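Side-chain contacts in initiator protein NS1 (Human bocavirus, PDB 4KW3), which probably binds the viral replication origin and nicks one DNA strand to start rolling-circle replication, this chain being the N-terminal origin-recognition and nickase domain of a larger helicase: residues N51-P54 / H55-D59; I118-G122 / E123-K127; G139-L142 / A143-Q147; A163-F166 / H167-K171. One frame throughout, in Å; residues are numbered along the deposited sequence.

Contact 1: N51-P54 / H55-D59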
# COMPACT_ATOMS: atom_id res chain seq x y z
N ASN A 51 -4.70 8.71 -21.92
CA ASN A 51 -4.39 9.48 -23.12
C ASN A 51 -3.39 10.60 -22.87
O ASN A 51 -3.16 11.45 -23.73
CB ASN A 51 -5.67 10.08 -23.70
CG ASN A 51 -6.78 9.07 -23.84
OD1 ASN A 51 -6.56 7.95 -24.30
ND2 ASN A 51 -7.99 9.45 -23.44
N CYS A 52 -2.79 10.60 -21.68
CA CYS A 52 -1.91 11.69 -21.29
C CYS A 52 -0.47 11.51 -21.77
O CYS A 52 0.04 10.39 -21.82
CB CYS A 52 -1.91 11.84 -19.77
SG CYS A 52 -3.42 12.53 -19.07
N ALA A 53 0.17 12.62 -22.09
CA ALA A 53 1.57 12.65 -22.49
C ALA A 53 2.46 12.58 -21.25
O ALA A 53 2.14 13.19 -20.23
CB ALA A 53 1.88 13.93 -23.29
N PRO A 54 3.53 11.77 -21.32
CA PRO A 54 4.54 11.68 -20.25
C PRO A 54 5.31 12.98 -20.11
O PRO A 54 5.40 13.76 -21.07
CB PRO A 54 5.49 10.61 -20.77
CG PRO A 54 5.41 10.77 -22.27
CD PRO A 54 3.97 11.09 -22.54
N HIS A 55 5.86 13.21 -18.92
CA HIS A 55 6.78 14.32 -18.75
C HIS A 55 7.98 14.05 -19.65
O HIS A 55 8.29 12.88 -19.93
CB HIS A 55 7.20 14.43 -17.29
CG HIS A 55 6.14 14.98 -16.39
ND1 HIS A 55 5.42 14.19 -15.53
CD2 HIS A 55 5.65 16.24 -16.26
CE1 HIS A 55 4.55 14.94 -14.88
NE2 HIS A 55 4.66 16.19 -15.31
N PRO A 56 8.66 15.11 -20.11
CA PRO A 56 8.47 16.53 -19.76
C PRO A 56 7.59 17.30 -20.74
O PRO A 56 7.60 18.53 -20.72
CB PRO A 56 9.90 17.07 -19.85
CG PRO A 56 10.56 16.20 -20.97
CD PRO A 56 9.67 14.97 -21.17
N ASP A 57 6.85 16.61 -21.60
CA ASP A 57 5.83 17.23 -22.43
C ASP A 57 4.84 18.03 -21.59
O ASP A 57 4.47 17.62 -20.49
CB ASP A 57 5.09 16.17 -23.22
CG ASP A 57 6.00 15.38 -24.14
OD1 ASP A 57 6.88 16.01 -24.77
OD2 ASP A 57 5.85 14.14 -24.19
N GLU A 58 4.43 19.18 -22.11
CA GLU A 58 3.37 19.98 -21.52
C GLU A 58 2.07 19.21 -21.65
O GLU A 58 1.75 18.75 -22.74
CB GLU A 58 3.22 21.29 -22.29
CG GLU A 58 2.38 22.35 -21.63
CD GLU A 58 1.90 23.42 -22.59
OE1 GLU A 58 1.98 23.24 -23.84
OE2 GLU A 58 1.48 24.49 -22.09
N ASP A 59 1.31 19.08 -20.57
CA ASP A 59 -0.02 18.47 -20.66
C ASP A 59 -0.82 18.93 -19.44
O ASP A 59 -0.65 18.41 -18.34
CB ASP A 59 0.07 16.96 -20.74
CG ASP A 59 -1.28 16.30 -20.95
OD1 ASP A 59 -2.31 16.91 -20.59
OD2 ASP A 59 -1.31 15.14 -21.44
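Cys52 meets Asp59 where the loop turns back on itself: CB of Cys52 lies 3.7 Å from OD2 of Asp59. The same oxygen takes the backbone N-H of Ala53, with N of Ala53 3.0 Å from OD2 of Asp59, a nearly straight bond at 164° that uses the anti lone pair of the carboxylate. A chi1 of -175° sets CG of Asp59 anti to the backbone N and beside the carbonyl carbon, and the carboxylate reaches back across the loop. Its other oxygen, OD1, accepts the backbone N-H of Arg62, so Asp59 works as the N-cap of helix 60-69 and ties the cap to the incoming chain. The methyl of Ala53 points into the turn and packs on Asp57, CB to CB 3.9 Å. Pro54 comes next, its ring side by side with the Asp57 side chain and heading the same way; CG of Pro54 is 3.9 Å from OD2 of Asp57. The carbonyl O of Pro54 receives a weak, bent bond from N of Asp57, 3.2 Å long, around the cis peptide bond that precedes Pro56. Arg62, from the first turn of helix 60-69, adds a grip, its NH1 donating to the carbonyl oxygens of Ala53 and Asp57. The whole loop joins helix 43-49 to helix 60-69 at the protein surface: Cys52 rests on Arg62 and Leu65, while Cys52 and Pro54 touch Val227 of helix 225-228.

Contact 2: I118-G122 / E123-K127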
# COMPACT_ATOMS: atom_id res chain seq x y z
N ILE A 118 3.73 -3.20 4.56
CA ILE A 118 3.40 -2.60 5.84
C ILE A 118 4.59 -2.74 6.78
O ILE A 118 5.04 -3.85 7.06
CB ILE A 118 2.21 -3.33 6.51
CG1 ILE A 118 1.02 -3.37 5.55
CG2 ILE A 118 1.83 -2.70 7.85
CD1 ILE A 118 0.77 -4.73 4.97
N ILE A 119 5.11 -1.62 7.26
CA ILE A 119 6.06 -1.67 8.36
C ILE A 119 5.33 -1.23 9.61
O ILE A 119 4.79 -0.12 9.68
CB ILE A 119 7.30 -0.76 8.13
CG1 ILE A 119 7.92 -1.01 6.76
CG2 ILE A 119 8.34 -1.01 9.19
CD1 ILE A 119 8.90 0.04 6.37
N VAL A 120 5.29 -2.10 10.61
CA VAL A 120 4.60 -1.79 11.84
C VAL A 120 5.43 -2.16 13.08
O VAL A 120 6.08 -3.22 13.13
CB VAL A 120 3.22 -2.47 11.88
CG1 VAL A 120 3.34 -3.96 11.54
CG2 VAL A 120 2.56 -2.25 13.21
N GLY A 121 5.41 -1.28 14.07
CA GLY A 121 6.20 -1.49 15.27
C GLY A 121 5.56 -0.89 16.50
O GLY A 121 4.92 0.16 16.45
N GLY A 122 5.76 -1.56 17.63
CA GLY A 122 5.16 -1.12 18.87
C GLY A 122 4.83 -2.29 19.77
O GLY A 122 5.00 -3.44 19.38
N GLU A 123 4.38 -1.96 20.98
CA GLU A 123 4.02 -2.92 22.01
C GLU A 123 2.92 -3.83 21.51
O GLU A 123 2.01 -3.36 20.82
CB GLU A 123 3.56 -2.17 23.27
CG GLU A 123 3.69 -2.93 24.56
CD GLU A 123 3.45 -2.05 25.78
OE1 GLU A 123 2.90 -0.94 25.62
OE2 GLU A 123 3.83 -2.46 26.89
N GLY A 124 2.99 -5.12 21.82
CA GLY A 124 1.99 -6.08 21.39
C GLY A 124 2.44 -6.98 20.25
O GLY A 124 1.87 -8.05 20.04
N LEU A 125 3.43 -6.53 19.48
CA LEU A 125 4.09 -7.38 18.49
C LEU A 125 5.44 -7.84 19.02
O LEU A 125 6.08 -7.14 19.81
CB LEU A 125 4.31 -6.67 17.14
CG LEU A 125 3.13 -6.51 16.19
CD1 LEU A 125 3.57 -5.70 15.00
CD2 LEU A 125 2.61 -7.85 15.74
N SER A 126 5.85 -9.03 18.61
CA SER A 126 7.16 -9.55 18.97
C SER A 126 7.52 -10.69 18.01
O SER A 126 6.68 -11.12 17.23
CB SER A 126 7.13 -10.08 20.41
OG SER A 126 6.33 -11.26 20.49
N LYS A 127 8.76 -11.17 18.09
CA LYS A 127 9.20 -12.34 17.33
C LYS A 127 8.26 -13.51 17.57
O LYS A 127 8.03 -14.34 16.70
CB LYS A 127 10.64 -12.75 17.68
CG LYS A 127 11.73 -12.05 16.88
CD LYS A 127 12.94 -12.97 16.73
CE LYS A 127 13.77 -12.61 15.49
NZ LYS A 127 14.25 -11.19 15.44
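Leu125 folds back over Val120, and its side chain can be followed outward from the turn. CB of Leu125 sits 4.0 Å from the carbonyl O of Gly122. CG lies beside the backbone N, chi1 -77°, which carries the branch back toward the strand. There CD1 of Leu125 does the touching: it is 3.9 Å from CG1 of Val120 and 4.0 Å from CG2 of Val120, so one leucine methyl meets both valine methyls, and the two side chains cross at about a right angle. The same CD1 of Leu125 is also 4.0 Å from the carbonyl O of Val120. The chain gets from one to the other by a type II beta turn, Gly122 to Leu125, following strand 114-122, a strand of the central sheet that also carries the predicted metal-binding His115 and His117 of the RCR-2 motif. The closing bond of the turn, from N of Leu125 to O of Gly122, is weak at 3.5 Å, though fairly straight at 163°. Gly124 holds the third position with phi at 104°, a positive value that glycine readily takes in a type II turn. Asn129, further along the loop, accepts the N-H of Ser126 through OD1 and donates through ND2 to O of Gly124. Leu125 also touches Phe16 of strand 15-21, and Val120 touches Thr86 and Met90 of helix 74-94.

Contact 3: G139-L142 / A143-Q147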
# COMPACT_ATOMS: atom_id res chain seq x y z
N GLY A 139 -7.20 -10.99 7.59
CA GLY A 139 -8.64 -10.90 7.74
C GLY A 139 -9.11 -9.49 8.04
O GLY A 139 -10.11 -9.03 7.50
N LEU A 140 -8.39 -8.80 8.91
CA LEU A 140 -8.68 -7.42 9.20
C LEU A 140 -8.54 -6.55 7.93
O LEU A 140 -9.34 -5.64 7.72
CB LEU A 140 -7.73 -6.92 10.28
CG LEU A 140 -7.86 -7.58 11.65
CD1 LEU A 140 -6.79 -7.02 12.59
CD2 LEU A 140 -9.23 -7.36 12.21
N ILE A 141 -7.53 -6.84 7.11
CA ILE A 141 -7.32 -6.07 5.88
C ILE A 141 -8.49 -6.29 4.96
O ILE A 141 -9.02 -5.33 4.40
CB ILE A 141 -6.02 -6.44 5.15
CG1 ILE A 141 -4.82 -5.82 5.87
CG2 ILE A 141 -6.06 -5.97 3.70
CD1 ILE A 141 -3.47 -6.35 5.39
N LEU A 142 -8.88 -7.55 4.80
CA LEU A 142 -9.99 -7.92 3.93
C LEU A 142 -11.30 -7.28 4.40
O LEU A 142 -12.10 -6.83 3.58
CB LEU A 142 -10.13 -9.44 3.81
CG LEU A 142 -9.00 -10.14 3.04
CD1 LEU A 142 -9.05 -11.67 3.22
CD2 LEU A 142 -8.95 -9.74 1.56
N ALA A 143 -11.52 -7.24 5.71
CA ALA A 143 -12.73 -6.63 6.27
C ALA A 143 -12.86 -5.16 5.82
O ALA A 143 -13.95 -4.73 5.44
CB ALA A 143 -12.77 -6.75 7.78
N GLU A 144 -11.75 -4.42 5.86
CA GLU A 144 -11.73 -3.02 5.42
C GLU A 144 -12.01 -2.82 3.92
O GLU A 144 -12.78 -1.95 3.54
CB GLU A 144 -10.39 -2.37 5.75
CG GLU A 144 -10.19 -2.10 7.20
CD GLU A 144 -11.00 -0.92 7.71
OE1 GLU A 144 -11.59 -0.19 6.88
OE2 GLU A 144 -11.06 -0.74 8.94
N ILE A 145 -11.36 -3.64 3.10
CA ILE A 145 -11.57 -3.64 1.66
C ILE A 145 -13.03 -3.96 1.31
O ILE A 145 -13.68 -3.22 0.57
CB ILE A 145 -10.66 -4.67 0.98
CG1 ILE A 145 -9.19 -4.29 1.14
CG2 ILE A 145 -11.03 -4.83 -0.48
CD1 ILE A 145 -8.21 -5.32 0.63
N ILE A 146 -13.54 -5.05 1.87
CA ILE A 146 -14.91 -5.48 1.65
C ILE A 146 -15.90 -4.37 1.99
O ILE A 146 -16.85 -4.12 1.24
CB ILE A 146 -15.19 -6.77 2.47
CG1 ILE A 146 -14.54 -7.96 1.77
CG2 ILE A 146 -16.70 -7.01 2.68
CD1 ILE A 146 -14.41 -9.19 2.67
N GLN A 147 -15.67 -3.71 3.12
CA GLN A 147 -16.51 -2.60 3.56
C GLN A 147 -16.48 -1.43 2.56
O GLN A 147 -17.50 -0.77 2.31
CB GLN A 147 -16.12 -2.15 4.97
CG GLN A 147 -16.66 -0.80 5.36
CD GLN A 147 -17.56 -0.86 6.56
OE1 GLN A 147 -17.32 -0.16 7.54
NE2 GLN A 147 -18.61 -1.68 6.50
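The carbonyl O of Leu142 takes the N-H of Ile146 at 2.9 Å from N to O, a bond of 170° that runs nearly along the C=O axis. The Ile146 side chain runs back alongside the same carbonyl, with CD1 of Ile146 3.4 Å from O of Leu142. CG1 of Ile146 sits beside its own backbone N, chi1 -76°, which turns this branch back toward the preceding turn of helix. Between the side chains themselves the approach is looser, CD1 of Ile146 standing 4.4 Å from CB of Leu142. This is the middle of helix 134-149, held by regular i to i+4 bonds, among them N of Ala143 to O of Gly139 and N of Ile145 to O of Ile141. The helix lies between helix 74-94 and helix 160-177. Ile141 and Ile145 lie side by side and point the same way, and the gamma methyl CG2 of Ile141 touches the delta methyl CD1 of Ile145 at 3.8 Å. Both isoleucines rest on Phe20 of strand 15-21. Ile141 also packs on Ala85 of helix 74-94, while Ile145 reaches both Leu78 of helix 74-94 and Leu169 of helix 160-177. Glu144 lies along the same helix, CG of Glu144 3.7 Å from O of Leu140, its chain bending at chi2; it also touches Met84. Toward helix 160-177, Leu142 packs on Ala172 and Ile146 touches Glu173.

Contact 4: A163-F166 / H167-K171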
# COMPACT_ATOMS: atom_id res chain seq x y z
N ALA A 163 -19.16 -8.28 -8.66
CA ALA A 163 -19.69 -9.16 -7.63
C ALA A 163 -18.80 -10.40 -7.45
O ALA A 163 -18.67 -10.94 -6.35
CB ALA A 163 -21.11 -9.56 -7.96
N ASP A 164 -18.19 -10.85 -8.53
CA ASP A 164 -17.25 -11.96 -8.48
C ASP A 164 -16.05 -11.66 -7.56
O ASP A 164 -15.68 -12.47 -6.70
CB ASP A 164 -16.77 -12.30 -9.89
CG ASP A 164 -15.68 -13.34 -9.89
OD1 ASP A 164 -15.98 -14.51 -9.60
OD2 ASP A 164 -14.52 -12.97 -10.19
N ILE A 165 -15.47 -10.48 -7.73
CA ILE A 165 -14.38 -10.02 -6.89
C ILE A 165 -14.81 -9.94 -5.43
O ILE A 165 -14.09 -10.40 -4.53
CB ILE A 165 -13.87 -8.64 -7.36
CG1 ILE A 165 -13.23 -8.76 -8.75
CG2 ILE A 165 -12.91 -8.01 -6.34
CD1 ILE A 165 -12.92 -7.43 -9.39
N PHE A 166 -15.98 -9.35 -5.20
CA PHE A 166 -16.54 -9.17 -3.87
C PHE A 166 -16.70 -10.49 -3.13
O PHE A 166 -16.43 -10.59 -1.93
CB PHE A 166 -17.88 -8.44 -3.98
CG PHE A 166 -18.57 -8.21 -2.66
CD1 PHE A 166 -18.13 -7.22 -1.79
CD2 PHE A 166 -19.70 -8.95 -2.31
CE1 PHE A 166 -18.80 -6.99 -0.60
CE2 PHE A 166 -20.35 -8.73 -1.12
CZ PHE A 166 -19.91 -7.75 -0.26
N HIS A 167 -17.13 -11.53 -3.84
CA HIS A 167 -17.33 -12.82 -3.20
C HIS A 167 -16.01 -13.55 -3.03
O HIS A 167 -15.83 -14.31 -2.07
CB HIS A 167 -18.37 -13.65 -3.95
CG HIS A 167 -19.75 -13.08 -3.88
ND1 HIS A 167 -20.41 -12.89 -2.69
CD2 HIS A 167 -20.58 -12.63 -4.85
CE1 HIS A 167 -21.60 -12.36 -2.92
NE2 HIS A 167 -21.73 -12.19 -4.23
N THR A 168 -15.06 -13.28 -3.93
CA THR A 168 -13.69 -13.75 -3.78
C THR A 168 -13.05 -13.22 -2.48
O THR A 168 -12.42 -13.97 -1.73
CB THR A 168 -12.84 -13.32 -4.98
OG1 THR A 168 -13.36 -13.90 -6.18
CG2 THR A 168 -11.39 -13.75 -4.79
N LEU A 169 -13.25 -11.94 -2.21
CA LEU A 169 -12.80 -11.32 -0.98
C LEU A 169 -13.45 -11.94 0.27
O LEU A 169 -12.78 -12.19 1.27
CB LEU A 169 -13.06 -9.81 -1.02
CG LEU A 169 -12.30 -9.04 -2.11
CD1 LEU A 169 -12.82 -7.62 -2.20
CD2 LEU A 169 -10.81 -9.04 -1.84
N LYS A 170 -14.76 -12.16 0.21
CA LYS A 170 -15.49 -12.69 1.36
C LYS A 170 -15.07 -14.12 1.67
O LYS A 170 -15.02 -14.52 2.83
CB LYS A 170 -17.01 -12.60 1.15
CG LYS A 170 -17.59 -11.17 1.21
CD LYS A 170 -19.11 -11.15 1.28
CE LYS A 170 -19.65 -11.38 2.69
NZ LYS A 170 -19.37 -10.19 3.58
N LYS A 171 -14.76 -14.89 0.64
CA LYS A 171 -14.32 -16.26 0.81
C LYS A 171 -12.93 -16.26 1.45
O LYS A 171 -12.67 -17.01 2.40
CB LYS A 171 -14.31 -16.98 -0.54
CG LYS A 171 -13.75 -18.38 -0.50
CD LYS A 171 -13.93 -19.06 -1.85
CE LYS A 171 -13.14 -20.35 -1.94
NZ LYS A 171 -11.69 -20.10 -2.21
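Within helix 160-177 the backbone runs in regular i to i+4 bonds, such as N of Leu169 to O of Ile165, and His167, Thr168 and Lys170 bring their side chains back over the turn before. The helix packs against helix 134-149, and Phe166 and Leu169 both touch Ile146 there. The edge of the Phe166 ring is turned to the face of His167 in a T-shaped pair, with ring centroids 5.4 Å apart and planes at 70°. CD2 of Phe166 does the touching, offset toward the rim of the imidazole. CG of Phe166 is anti to its own backbone N, chi1 179°, which swings the phenyl toward Lys170. Along the helix, the Lys170 chain runs beside that ring, CD of Lys170 3.6 Å from CE2 of Phe166, while CG of Lys170 lies over one ring face. Ile165 and Leu169 pack side by side more loosely, CG2 of Ile165 4.2 Å from CD1 of Leu169. The carbonyl O of Asp164 is gripped twice by Thr168, by the backbone N at 3.0 Å and by the hydroxyl OG1 at 2.8 Å. The two donors come from opposite faces of the carbonyl plane, and the hydroxyl stands 37° out of it.

Overall arrangement
The four contacts follow one another along the chain, all inside the nuclease domain. Contact 1 lies apart, in the surface loop between helices 43-49 and 60-69, its centre about 42 Å from that of contact 2 and across the chain's centre from contacts 2 and 3. Contact 2 lies on strand 114-122 of the central sheet and the turn that follows it, and contact 3 sits on helix 134-149, the next helix along; their centres are about 20 Å apart. Contacts 3 and 4 touch directly, with centres about 11 Å apart: Ile145 and Ile146 pack on Leu169. Contact 3 packs on strand 15-21, the antiparallel neighbour of strand 114-122, which carries the predicted metal-binding His115 and His117; contact 4 lies one helix further along.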